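PDB 6NZS: dextranase from Pseudarthrobacter oxydans, which catalyses the endohydrolysis of alpha-1,6-glucosidic linkages in dextran and belongs to glycoside hydrolase family 49. Local coordinates for residues H212-G217 with I230-G235; G460-A465 with K523-P528. All coordinates share one frame; numbering follows the deposited sequence.

Interaction 1. Residues H212-G217 with I230-G235; sequences HYPAEG and IYFKPG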
# COMPACT_ATOMS: atom_id res chain seq x y z
N HIS A 212 -23.79 18.68 -1.92
CA HIS A 212 -24.47 18.09 -0.78
C HIS A 212 -23.47 17.92 0.35
O HIS A 212 -22.39 17.34 0.15
CB HIS A 212 -25.05 16.72 -1.16
CG HIS A 212 -25.60 15.95 0.01
ND1 HIS A 212 -26.75 16.32 0.66
CD2 HIS A 212 -25.14 14.85 0.64
CE1 HIS A 212 -26.98 15.48 1.65
NE2 HIS A 212 -26.03 14.57 1.65
N TYR A 213 -23.81 18.44 1.54
CA TYR A 213 -22.96 18.32 2.73
C TYR A 213 -23.63 17.36 3.70
O TYR A 213 -24.58 17.75 4.39
CB TYR A 213 -22.80 19.68 3.40
CG TYR A 213 -22.18 20.78 2.58
CD1 TYR A 213 -22.96 21.64 1.83
CD2 TYR A 213 -20.80 20.97 2.58
CE1 TYR A 213 -22.40 22.66 1.09
CE2 TYR A 213 -20.23 21.98 1.84
CZ TYR A 213 -21.03 22.82 1.10
OH TYR A 213 -20.46 23.83 0.37
N PRO A 214 -23.17 16.12 3.81
CA PRO A 214 -23.77 15.21 4.80
C PRO A 214 -23.58 15.73 6.22
O PRO A 214 -22.57 16.34 6.55
CB PRO A 214 -23.02 13.90 4.58
CG PRO A 214 -22.52 13.97 3.18
CD PRO A 214 -22.20 15.43 2.95
N ALA A 215 -24.59 15.49 7.06
CA ALA A 215 -24.45 15.76 8.48
C ALA A 215 -23.69 14.62 9.14
O ALA A 215 -23.72 13.48 8.67
CB ALA A 215 -25.83 15.89 9.13
N GLU A 216 -23.01 14.94 10.23
CA GLU A 216 -22.34 13.90 11.00
C GLU A 216 -23.34 12.84 11.44
O GLU A 216 -24.52 13.12 11.68
CB GLU A 216 -21.66 14.50 12.22
CG GLU A 216 -20.42 15.30 11.90
CD GLU A 216 -19.60 15.59 13.14
OE1 GLU A 216 -18.88 14.68 13.61
OE2 GLU A 216 -19.69 16.72 13.66
N GLY A 217 -22.86 11.61 11.55
CA GLY A 217 -23.70 10.50 11.95
C GLY A 217 -23.94 9.51 10.83
O GLY A 217 -23.10 9.36 9.93
N ILE A 230 -20.32 15.68 -3.31
CA ILE A 230 -20.58 15.31 -1.92
C ILE A 230 -19.36 15.73 -1.12
O ILE A 230 -18.24 15.26 -1.39
CB ILE A 230 -20.87 13.81 -1.77
CG1 ILE A 230 -22.06 13.40 -2.64
CG2 ILE A 230 -21.14 13.48 -0.30
CD1 ILE A 230 -22.27 11.91 -2.74
N TYR A 231 -19.56 16.64 -0.17
CA TYR A 231 -18.49 17.31 0.56
C TYR A 231 -18.63 16.94 2.03
O TYR A 231 -19.60 17.34 2.68
CB TYR A 231 -18.65 18.81 0.37
CG TYR A 231 -17.55 19.70 0.92
CD1 TYR A 231 -17.23 19.72 2.27
CD2 TYR A 231 -16.85 20.56 0.07
CE1 TYR A 231 -16.24 20.56 2.76
CE2 TYR A 231 -15.86 21.39 0.55
CZ TYR A 231 -15.56 21.38 1.90
OH TYR A 231 -14.57 22.22 2.38
N PHE A 232 -17.67 16.18 2.55
CA PHE A 232 -17.68 15.78 3.96
C PHE A 232 -16.84 16.79 4.74
O PHE A 232 -15.61 16.81 4.62
CB PHE A 232 -17.12 14.37 4.14
CG PHE A 232 -18.04 13.29 3.65
CD1 PHE A 232 -17.98 12.85 2.34
CD2 PHE A 232 -18.95 12.68 4.52
CE1 PHE A 232 -18.82 11.85 1.89
CE2 PHE A 232 -19.78 11.67 4.07
CZ PHE A 232 -19.72 11.25 2.76
N LYS A 233 -17.50 17.62 5.53
CA LYS A 233 -16.81 18.53 6.42
C LYS A 233 -16.12 17.74 7.52
O LYS A 233 -16.41 16.55 7.72
CB LYS A 233 -17.82 19.52 7.03
CG LYS A 233 -18.35 20.53 6.02
CD LYS A 233 -19.17 21.63 6.69
CE LYS A 233 -20.50 21.11 7.19
NZ LYS A 233 -21.30 22.19 7.85
N PRO A 234 -15.19 18.36 8.25
CA PRO A 234 -14.58 17.65 9.39
C PRO A 234 -15.66 17.13 10.32
O PRO A 234 -16.66 17.80 10.59
CB PRO A 234 -13.72 18.73 10.05
CG PRO A 234 -13.39 19.67 8.95
CD PRO A 234 -14.61 19.70 8.06
N GLY A 235 -15.46 15.91 10.80
CA GLY A 235 -16.46 15.21 11.58
C GLY A 235 -16.38 13.73 11.31
O GLY A 235 -15.50 13.25 10.59
O HOH W 1 -20.39 17.72 5.32
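Pro214 presses its ring onto Phe232: CG lies 3.7 Å from Phe232 CE2 and over the face of the ring, offset toward its rim, a CH-pi contact. The same CG also packs against the CG2 branch of Ile230, 3.8 Å away, so one ring carbon touches both buried side chains. Tyr213 instead meets Tyr231. Its CG stands anti to the carbonyl carbon (chi1 -60°), and CE2 of Tyr213 lies over one face of the Tyr231 ring, offset toward its rim, 3.6 Å from Tyr231 CG; the rings meet obliquely, their planes at 52°. The phenol oxygen of Tyr213 is hydrogen-bonded to Glu206, and Tyr231 meets Tyr255 on the adjacent parallel strand 253-256.

Backbone bonding sets these pairs side by side. Tyr231 N donates to His212 O at 2.9 Å in a nearly straight bond, and His212 and Ile230 form a parallel bridge. Pro214 has no N-H to continue the ladder, and its CD lies 3.2 Å from Tyr231 O. A water takes over, donating to Pro214 O and Tyr231 O and accepting from Lys233 N, so that three backbone groups are satisfied by one molecule. Farther along, Glu216 OE1 lies 3.2 Å from Gly235 CA and accepts a hydrogen bond from the backbone N of Thr236, the residue after Gly235.

Strand 229-232 pairs in parallel with 253-256, and Phe232 touches strand 260-263; such stacking of successive parallel strands is characteristic of the right-handed beta-helix of family 49 enzymes, here at its first strands.

Interaction 2. Residues G460-A465 with K523-P528; sequences GSTTKA and KRYTNP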
# COMPACT_ATOMS: atom_id res chain seq x y z
N GLY A 460 -0.46 -24.12 -10.43
CA GLY A 460 0.51 -25.17 -10.66
C GLY A 460 0.67 -25.60 -12.10
O GLY A 460 1.56 -26.40 -12.41
N SER A 461 -0.16 -25.09 -13.00
CA SER A 461 -0.06 -25.45 -14.40
C SER A 461 1.04 -24.65 -15.08
O SER A 461 1.30 -23.49 -14.74
CB SER A 461 -1.40 -25.19 -15.10
OG SER A 461 -1.27 -25.34 -16.50
N THR A 462 1.69 -25.28 -16.05
CA THR A 462 2.66 -24.58 -16.89
C THR A 462 2.15 -24.35 -18.30
O THR A 462 2.92 -23.90 -19.16
CB THR A 462 4.00 -25.31 -16.92
OG1 THR A 462 3.84 -26.58 -17.57
CG2 THR A 462 4.53 -25.52 -15.51
N THR A 463 0.86 -24.61 -18.55
CA THR A 463 0.27 -24.54 -19.88
C THR A 463 -0.76 -23.42 -20.00
O THR A 463 -1.62 -23.46 -20.88
CB THR A 463 -0.35 -25.88 -20.28
OG1 THR A 463 -1.36 -26.25 -19.32
CG2 THR A 463 0.72 -26.95 -20.33
N LYS A 464 -0.66 -22.40 -19.15
CA LYS A 464 -1.64 -21.32 -19.10
C LYS A 464 -1.13 -20.03 -19.74
O LYS A 464 -1.78 -18.99 -19.59
CB LYS A 464 -2.05 -21.05 -17.65
CG LYS A 464 -2.58 -22.27 -16.91
CD LYS A 464 -3.95 -22.68 -17.42
CE LYS A 464 -5.06 -21.88 -16.75
NZ LYS A 464 -6.41 -22.26 -17.28
N ALA A 465 -0.01 -20.07 -20.44
CA ALA A 465 0.57 -18.89 -21.08
C ALA A 465 -0.04 -18.67 -22.46
O ALA A 465 -0.73 -19.53 -23.01
CB ALA A 465 2.09 -19.04 -21.19
N LYS A 523 11.07 -18.26 -15.69
CA LYS A 523 10.61 -19.47 -16.36
C LYS A 523 9.65 -19.10 -17.48
O LYS A 523 8.85 -18.17 -17.33
CB LYS A 523 9.87 -20.39 -15.38
CG LYS A 523 10.74 -20.88 -14.21
CD LYS A 523 10.00 -21.91 -13.37
CE LYS A 523 10.88 -22.43 -12.24
NZ LYS A 523 11.97 -23.31 -12.77
N ARG A 524 9.73 -19.84 -18.59
CA ARG A 524 8.86 -19.63 -19.74
C ARG A 524 7.78 -20.70 -19.74
O ARG A 524 8.08 -21.89 -19.86
CB ARG A 524 9.67 -19.70 -21.04
CG ARG A 524 10.79 -18.67 -21.11
CD ARG A 524 11.43 -18.60 -22.49
NE ARG A 524 12.19 -19.80 -22.83
CZ ARG A 524 12.05 -20.47 -23.97
NH1 ARG A 524 11.17 -20.08 -24.89
NH2 ARG A 524 12.79 -21.55 -24.20
N TYR A 525 6.53 -20.28 -19.60
CA TYR A 525 5.41 -21.20 -19.66
C TYR A 525 4.94 -21.36 -21.11
O TYR A 525 5.41 -20.67 -22.01
CB TYR A 525 4.28 -20.75 -18.72
CG TYR A 525 4.53 -21.06 -17.25
CD1 TYR A 525 5.78 -21.49 -16.81
CD2 TYR A 525 3.52 -20.95 -16.31
CE1 TYR A 525 6.01 -21.78 -15.47
CE2 TYR A 525 3.74 -21.25 -14.97
CZ TYR A 525 4.98 -21.67 -14.57
OH TYR A 525 5.21 -21.96 -13.24
N THR A 526 4.03 -22.31 -21.33
CA THR A 526 3.52 -22.62 -22.67
C THR A 526 2.02 -22.41 -22.73
O THR A 526 1.35 -22.24 -21.71
CB THR A 526 3.82 -24.07 -23.09
OG1 THR A 526 2.92 -24.95 -22.42
CG2 THR A 526 5.25 -24.46 -22.75
N ASN A 527 1.48 -22.46 -23.94
CA ASN A 527 0.04 -22.60 -24.12
C ASN A 527 -0.31 -24.09 -24.05
O ASN A 527 0.58 -24.93 -23.94
CB ASN A 527 -0.40 -21.92 -25.42
CG ASN A 527 0.23 -22.52 -26.67
OD1 ASN A 527 0.78 -23.62 -26.65
ND2 ASN A 527 0.14 -21.79 -27.78
N PRO A 528 -1.61 -24.44 -24.08
CA PRO A 528 -1.95 -25.87 -24.03
C PRO A 528 -1.36 -26.69 -25.17
O PRO A 528 -1.09 -27.88 -24.99
CB PRO A 528 -3.48 -25.87 -24.05
CG PRO A 528 -3.84 -24.57 -23.43
CD PRO A 528 -2.81 -23.60 -23.94
O HOH W 2 2.90 -23.26 -12.50
O HOH W 3 4.11 -26.60 -20.30
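Two loops that flank parallel strands of the family 49 beta-solenoid meet here, where the chain leaving strand 521-524 runs beside the segment 460-465. Thr462 sits on the Tyr525 ring: its CA lies over one face, 4.0 Å from the ring centroid, a CH-pi contact, while its CG2 approaches CZ and CE1 of that ring. In Tyr525 a chi1 of -78° sets CG beside the backbone N, and a chi2 of 11° sets the turn of the ring whose face meets Thr462 CA. At the phenol end a water accepts from Tyr525 OH and donates to Ser461 O, tying the ring to the backbone before Thr462.

Two backbone bonds join the loops through Thr526. Thr526 N donates to Thr462 O at 2.9 Å in an almost straight line. Thr526 O accepts from Ala465 N, also at 2.9 Å, with the donor above the carbonyl plane. Ala465 CB packs 3.7 Å from Tyr525 CB on the buried side, where it also touches Val533. Toward the surface, Thr463 CG2 lies 3.6 Å from Thr526 OG1. That hydroxyl donates to Asn527 O and accepts from a second water, which also binds Thr462 OG1.

Ser461 OG shapes the first loop by accepting from Thr463 N at 3.0 Å, an ST turn, whereas Asn527 OD1 is held by Glu531 N. The loops that follow strands 450-452 and 521-524 of one parallel solenoid sheet thus pack against each other.

Overall arrangement
Interactions 1 and 2 lie on opposite sides of the chain's centre, their centres about 51 Å apart and their nearest atoms about 40 Å apart. Both are partly buried and belong to the parallel-stranded solenoid, but at different stages of its course. The contact of 212-217 with 230-235 joins the end of a short strand and the loop after it to strand 229-232, and its buried part is proline against aliphatic and aromatic side chains. The contact of 460-465 with 523-528 joins loops beside strand 521-524, an outermost strand of its sheet, and relies more on backbone bonds and threonine hydroxyls. Water joins backbone groups in interaction 1, but in interaction 2 it reaches side-chain hydroxyls.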